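PDB 3FJ1: putative phosphosugar isomerase from Silicibacter pomeroyi DSS-3, which probably binds phosphorylated sugars or related carbohydrate derivatives through its two SIS domains, although its exact reaction remains unestablished. Local coordinates for residues E185-A190 against L312-Y317; F285-R290 against R295-V300. All coordinates share one frame; numbering follows the deposited sequence.

Interaction 1 (E185-A190 against L312-Y317)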
loop_
_atom_site.group_PDB
_atom_site.type_symbol
_atom_site.label_atom_id
_atom_site.label_comp_id
_atom_site.label_asym_id
_atom_site.label_seq_id
_atom_site.Cartn_x
_atom_site.Cartn_y
_atom_site.Cartn_z
ATOM N N GLU A 185 -2.726 -2.671 -31.096
ATOM C CA GLU A 185 -2.627 -4.027 -31.671
ATOM C C GLU A 185 -2.503 -5.073 -30.569
ATOM O O GLU A 185 -3.246 -6.057 -30.549
ATOM C CB GLU A 185 -1.413 -4.139 -32.616
ATOM C CG GLU A 185 -1.267 -5.475 -33.334
ATOM C CD GLU A 185 -0.023 -5.592 -34.217
ATOM O OE1 GLU A 185 1.103 -5.282 -33.774
ATOM O OE2 GLU A 185 -0.176 -6.049 -35.367
ATOM N N THR A 186 -1.535 -4.863 -29.673
ATOM C CA THR A 186 -1.262 -5.763 -28.567
ATOM C C THR A 186 -2.509 -5.958 -27.720
ATOM O O THR A 186 -2.844 -7.094 -27.347
ATOM C CB THR A 186 -0.105 -5.205 -27.693
ATOM O OG1 THR A 186 1.064 -5.034 -28.505
ATOM C CG2 THR A 186 0.252 -6.163 -26.525
ATOM N N LEU A 187 -3.202 -4.854 -27.409
ATOM C CA LEU A 187 -4.353 -4.923 -26.499
ATOM C C LEU A 187 -5.567 -5.522 -27.164
ATOM O O LEU A 187 -6.384 -6.181 -26.495
ATOM C CB LEU A 187 -4.673 -3.560 -25.875
ATOM C CG LEU A 187 -3.518 -3.005 -25.006
ATOM C CD1 LEU A 187 -3.910 -1.656 -24.367
ATOM C CD2 LEU A 187 -3.041 -3.996 -23.934
ATOM N N ALA A 188 -5.672 -5.329 -28.473
ATOM C CA ALA A 188 -6.744 -5.964 -29.240
ATOM C C ALA A 188 -6.589 -7.484 -29.082
ATOM O O ALA A 188 -7.542 -8.175 -28.730
ATOM C CB ALA A 188 -6.683 -5.568 -30.692
ATOM N N ALA A 189 -5.370 -7.982 -29.329
ATOM C CA ALA A 189 -5.037 -9.393 -29.177
ATOM C C ALA A 189 -5.329 -9.861 -27.756
ATOM O O ALA A 189 -6.043 -10.861 -27.532
ATOM C CB ALA A 189 -3.579 -9.613 -29.551
ATOM N N ALA A 190 -4.792 -9.117 -26.754
ATOM C CA ALA A 190 -5.052 -9.437 -25.363
ATOM C C ALA A 190 -6.535 -9.548 -24.985
ATOM O O ALA A 190 -6.899 -10.361 -24.139
ATOM C CB ALA A 190 -4.357 -8.369 -24.448
ATOM N N LEU A 312 -1.569 -7.886 -19.890
ATOM C CA LEU A 312 -2.028 -8.891 -18.923
ATOM C C LEU A 312 -3.349 -8.507 -18.250
ATOM O O LEU A 312 -4.222 -9.330 -18.083
ATOM C CB LEU A 312 -0.958 -9.093 -17.842
ATOM C CG LEU A 312 0.455 -9.440 -18.294
ATOM C CD1 LEU A 312 1.377 -9.629 -17.096
ATOM C CD2 LEU A 312 0.411 -10.718 -19.170
ATOM N N ILE A 313 -3.477 -7.240 -17.844
ATOM C CA ILE A 313 -4.696 -6.784 -17.194
ATOM C C ILE A 313 -5.878 -6.802 -18.165
ATOM O O ILE A 313 -6.989 -7.068 -17.739
ATOM C CB ILE A 313 -4.539 -5.423 -16.480
ATOM C CG1 ILE A 313 -5.641 -5.245 -15.402
ATOM C CG2 ILE A 313 -4.423 -4.229 -17.496
ATOM C CD1 ILE A 313 -5.547 -6.190 -14.156
ATOM N N VAL A 314 -5.654 -6.504 -19.441
ATOM C CA VAL A 314 -6.745 -6.579 -20.436
ATOM C C VAL A 314 -7.248 -8.043 -20.539
ATOM O O VAL A 314 -8.479 -8.300 -20.551
ATOM C CB VAL A 314 -6.359 -5.965 -21.797
ATOM C CG1 VAL A 314 -7.414 -6.311 -22.862
ATOM C CG2 VAL A 314 -6.189 -4.393 -21.672
ATOM N N SER A 315 -6.320 -8.989 -20.600
ATOM C CA SER A 315 -6.705 -10.406 -20.627
ATOM C C SER A 315 -7.471 -10.787 -19.343
ATOM O O SER A 315 -8.461 -11.525 -19.378
ATOM C CB SER A 315 -5.498 -11.295 -20.849
ATOM O OG SER A 315 -4.981 -11.128 -22.181
ATOM N N PHE A 316 -7.000 -10.278 -18.213
ATOM C CA PHE A 316 -7.678 -10.540 -16.946
ATOM C C PHE A 316 -9.107 -9.998 -16.963
ATOM O O PHE A 316 -10.040 -10.679 -16.515
ATOM C CB PHE A 316 -6.898 -9.926 -15.770
ATOM C CG PHE A 316 -7.605 -10.072 -14.442
ATOM C CD1 PHE A 316 -7.511 -11.229 -13.728
ATOM C CD2 PHE A 316 -8.366 -9.046 -13.921
ATOM C CE1 PHE A 316 -8.168 -11.357 -12.508
ATOM C CE2 PHE A 316 -9.030 -9.185 -12.722
ATOM C CZ PHE A 316 -8.928 -10.319 -12.019
ATOM N N TYR A 317 -9.263 -8.753 -17.418
ATOM C CA TYR A 317 -10.580 -8.112 -17.478
ATOM C C TYR A 317 -11.553 -8.961 -18.295
ATOM O O TYR A 317 -12.716 -9.165 -17.935
ATOM C CB TYR A 317 -10.490 -6.724 -18.117
ATOM C CG TYR A 317 -9.792 -5.618 -17.317
ATOM C CD1 TYR A 317 -9.864 -5.547 -15.924
ATOM C CD2 TYR A 317 -9.152 -4.580 -17.989
ATOM C CE1 TYR A 317 -9.258 -4.494 -15.224
ATOM C CE2 TYR A 317 -8.544 -3.528 -17.292
ATOM C CZ TYR A 317 -8.613 -3.491 -15.920
ATOM O OH TYR A 317 -7.993 -2.430 -15.259
#
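Val314 lays its two methyls against the last turns of helix 183-191, CG1 on the backbone of Leu187 and on Ala190, CG2 on the leucine's CD2. CG1, anti to the backbone N, rests 3.8 Å from the carbonyl oxygen O of Leu187 and 4.0 Å from CB of Ala190. CG2 lies 3.9 Å from Leu187 CD2, where the two side chains cross at about a right angle. A valine suits this place because beta-branching gives a short, stiff side chain two methyls, one for each of these contacts, while alanine at position 190 lets the backbones come close: its CA is 5.1 Å from that of Ser315. The short helix segments run 8.6 Å apart with their N-to-C directions 29° from each other; helix 308-326 belongs to the second SIS domain, a parallel alpha/beta fold, and helix 183-191 packs against it. The one polar link is the hydrogen bond from Ser315 OG to Ala190 O, 2.8 Å long. OG stands beside its own backbone N and approaches at a C=O...O angle of 117°, tilted 23° from the carbonyl plane. Serine is small enough to enter this close interface and supplies a donor to a carbonyl near the C-terminal end of helix 183-191. Val157 of helix 153-171 touches both Leu187 and Val314, and Ile16 and Val20 of helix 8-41 pack on Leu187.

Interaction 2 (F285-R290 against R295-V300); sequences FATTGR and RVLEHV
His299 turns one ring face to the backbone of Thr287, whose carbonyl O sits over the centre of the ring, 3.5 Å above its plane. The imidazole reaches there with CG between its backbone N and carbonyl carbon (chi1 61°), and its ND1-H points almost straight at Leu297 O, 2.8 Å away and nearly in the ring plane, which fixes the ring's rotation. With an alanine in its place, Leu297 O would probably lose this donor and the turn at Thr287 its covering ring. Ala286 N donates to Arg295 O and Leu297 N to Ala286 O, a parallel ladder. Phe285 and Arg295 share one face, side by side: Arg295 CD lies 3.6 Å from Phe285 CE2, and stem and guanidinium both run along the ring, planes 37° apart. Leu297 crosses Phe285 at about a right angle, its CG and both methyls against Phe285 CB. Thr287 centres an inverse gamma turn; Thr288 OG1, also hydrogen-bonded to Glu267, accepts from Arg290 N in an ST turn. Strand 295-296, beside 284-286, is one of the two edge strands of the parallel sheet within this chain; helix 196-204 touches Phe285, and Leu312 of helix 308-326 abuts Thr287 and His299.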
loop_
_atom_site.group_PDB
_atom_site.type_symbol
_atom_site.label_atom_id
_atom_site.label_comp_id
_atom_site.label_asym_id
_atom_site.label_seq_id
_atom_site.Cartn_x
_atom_site.Cartn_y
_atom_site.Cartn_z
ATOM N N PHE A 285 -1.849 -20.692 -11.974
ATOM C CA PHE A 285 -1.738 -20.281 -13.370
ATOM C C PHE A 285 -0.781 -19.093 -13.425
ATOM O O PHE A 285 -0.705 -18.304 -12.470
ATOM C CB PHE A 285 -3.104 -19.844 -13.894
ATOM C CG PHE A 285 -4.199 -20.891 -13.781
ATOM C CD1 PHE A 285 -4.951 -21.039 -12.605
ATOM C CD2 PHE A 285 -4.495 -21.699 -14.865
ATOM C CE1 PHE A 285 -5.956 -21.988 -12.530
ATOM C CE2 PHE A 285 -5.489 -22.635 -14.788
ATOM C CZ PHE A 285 -6.228 -22.771 -13.614
ATOM N N ALA A 286 -0.040 -18.934 -14.516
ATOM C CA ALA A 286 0.866 -17.771 -14.620
ATOM C C ALA A 286 1.023 -17.343 -16.056
ATOM O O ALA A 286 1.002 -18.191 -16.935
ATOM C CB ALA A 286 2.210 -18.058 -13.973
ATOM N N THR A 287 1.198 -16.038 -16.292
ATOM C CA THR A 287 1.270 -15.452 -17.654
ATOM C C THR A 287 2.705 -15.486 -18.194
ATOM O O THR A 287 3.264 -14.461 -18.548
ATOM C CB THR A 287 0.754 -13.988 -17.691
ATOM O OG1 THR A 287 1.613 -13.161 -16.891
ATOM C CG2 THR A 287 -0.713 -13.847 -17.119
ATOM N N THR A 288 3.274 -16.675 -18.259
ATOM C CA THR A 288 4.635 -16.861 -18.715
ATOM C C THR A 288 4.858 -18.318 -19.099
ATOM O O THR A 288 4.337 -19.239 -18.462
ATOM C CB THR A 288 5.666 -16.450 -17.647
ATOM O OG1 THR A 288 6.963 -16.919 -18.031
ATOM C CG2 THR A 288 5.307 -17.009 -16.271
ATOM N N GLY A 289 5.690 -18.482 -20.120
ATOM C CA GLY A 289 6.110 -19.777 -20.609
ATOM C C GLY A 289 7.151 -20.411 -19.724
ATOM O O GLY A 289 7.451 -21.589 -19.889
ATOM N N ARG A 290 7.677 -19.649 -18.770
ATOM C CA ARG A 290 8.747 -20.131 -17.891
ATOM C C ARG A 290 8.324 -21.104 -16.797
ATOM O O ARG A 290 9.176 -21.766 -16.228
ATOM C CB ARG A 290 9.462 -18.966 -17.223
ATOM C CG ARG A 290 10.119 -18.024 -18.172
ATOM C CD ARG A 290 10.972 -17.082 -17.401
ATOM N NE ARG A 290 12.210 -17.758 -17.043
ATOM C CZ ARG A 290 13.424 -17.424 -17.478
ATOM N NH1 ARG A 290 13.623 -16.335 -18.218
ATOM N NH2 ARG A 290 14.457 -18.154 -17.101
ATOM N N ARG A 295 0.275 -23.827 -14.468
ATOM C CA ARG A 295 -0.268 -23.830 -15.818
ATOM C C ARG A 295 0.075 -22.530 -16.528
ATOM O O ARG A 295 0.033 -21.471 -15.889
ATOM C CB ARG A 295 -1.791 -24.047 -15.775
ATOM C CG ARG A 295 -2.173 -25.392 -15.157
ATOM C CD ARG A 295 -3.671 -25.680 -15.223
ATOM N NE ARG A 295 -4.193 -25.836 -16.589
ATOM C CZ ARG A 295 -5.476 -26.084 -16.878
ATOM N NH1 ARG A 295 -6.376 -26.200 -15.895
ATOM N NH2 ARG A 295 -5.867 -26.215 -18.150
ATOM N N VAL A 296 0.439 -22.604 -17.818
ATOM C CA VAL A 296 0.740 -21.393 -18.601
ATOM C C VAL A 296 -0.549 -20.751 -19.067
ATOM O O VAL A 296 -1.410 -21.423 -19.653
ATOM C CB VAL A 296 1.625 -21.684 -19.837
ATOM C CG1 VAL A 296 1.798 -20.430 -20.669
ATOM C CG2 VAL A 296 2.965 -22.294 -19.385
ATOM N N LEU A 297 -0.714 -19.457 -18.774
ATOM C CA LEU A 297 -1.867 -18.723 -19.263
ATOM C C LEU A 297 -1.507 -18.035 -20.561
ATOM O O LEU A 297 -0.432 -17.424 -20.684
ATOM C CB LEU A 297 -2.330 -17.644 -18.290
ATOM C CG LEU A 297 -3.012 -18.076 -17.001
ATOM C CD1 LEU A 297 -3.027 -16.879 -16.014
ATOM C CD2 LEU A 297 -4.404 -18.628 -17.263
ATOM N N GLU A 298 -2.433 -18.100 -21.499
ATOM C CA GLU A 298 -2.295 -17.429 -22.784
ATOM C C GLU A 298 -2.060 -15.939 -22.552
ATOM O O GLU A 298 -2.772 -15.341 -21.763
ATOM C CB GLU A 298 -3.580 -17.612 -23.558
ATOM C CG GLU A 298 -3.396 -17.422 -25.003
ATOM C CD GLU A 298 -4.620 -17.787 -25.812
ATOM O OE1 GLU A 298 -5.515 -18.522 -25.338
ATOM O OE2 GLU A 298 -4.657 -17.309 -26.952
ATOM N N HIS A 299 -1.047 -15.361 -23.205
ATOM C CA HIS A 299 -0.761 -13.932 -23.062
ATOM C C HIS A 299 -0.051 -13.307 -24.261
ATOM O O HIS A 299 0.574 -13.998 -25.083
ATOM C CB HIS A 299 0.089 -13.675 -21.798
ATOM C CG HIS A 299 1.413 -14.368 -21.828
ATOM N ND1 HIS A 299 1.550 -15.722 -21.588
ATOM C CD2 HIS A 299 2.641 -13.914 -22.149
ATOM C CE1 HIS A 299 2.817 -16.059 -21.735
ATOM N NE2 HIS A 299 3.507 -14.978 -22.064
ATOM N N VAL A 300 -0.116 -11.978 -24.319
ATOM C CA VAL A 300 0.495 -11.237 -25.408
ATOM C C VAL A 300 1.573 -10.277 -24.895
ATOM O O VAL A 300 1.290 -9.395 -24.076
ATOM C CB VAL A 300 -0.566 -10.452 -26.210
ATOM C CG1 VAL A 300 0.082 -9.842 -27.448
ATOM C CG2 VAL A 300 -1.787 -11.342 -26.581
#

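Interaction 1 is a wholly buried helix-helix contact, whereas interaction 2 lies at the edge of a parallel sheet, its centre about 19 Å from the chain's centre, and is partly exposed. Their chemistry follows: apolar side chains and a single serine bond join the helices, while a backbone ladder, an arginine and an imidazole hold the strand ends. The two are neighbours, their centres about 13 Å apart. Val300 packs on Thr186, Ala189 and Ala190, and Leu312 CD1 packs on Thr287 OG1, which is hydrogen-bonded to Ala261 N. The chain leaving the sheet edge at strand 295-296 runs through a loop, by way of Val300, to helix 308-326 of interaction 1.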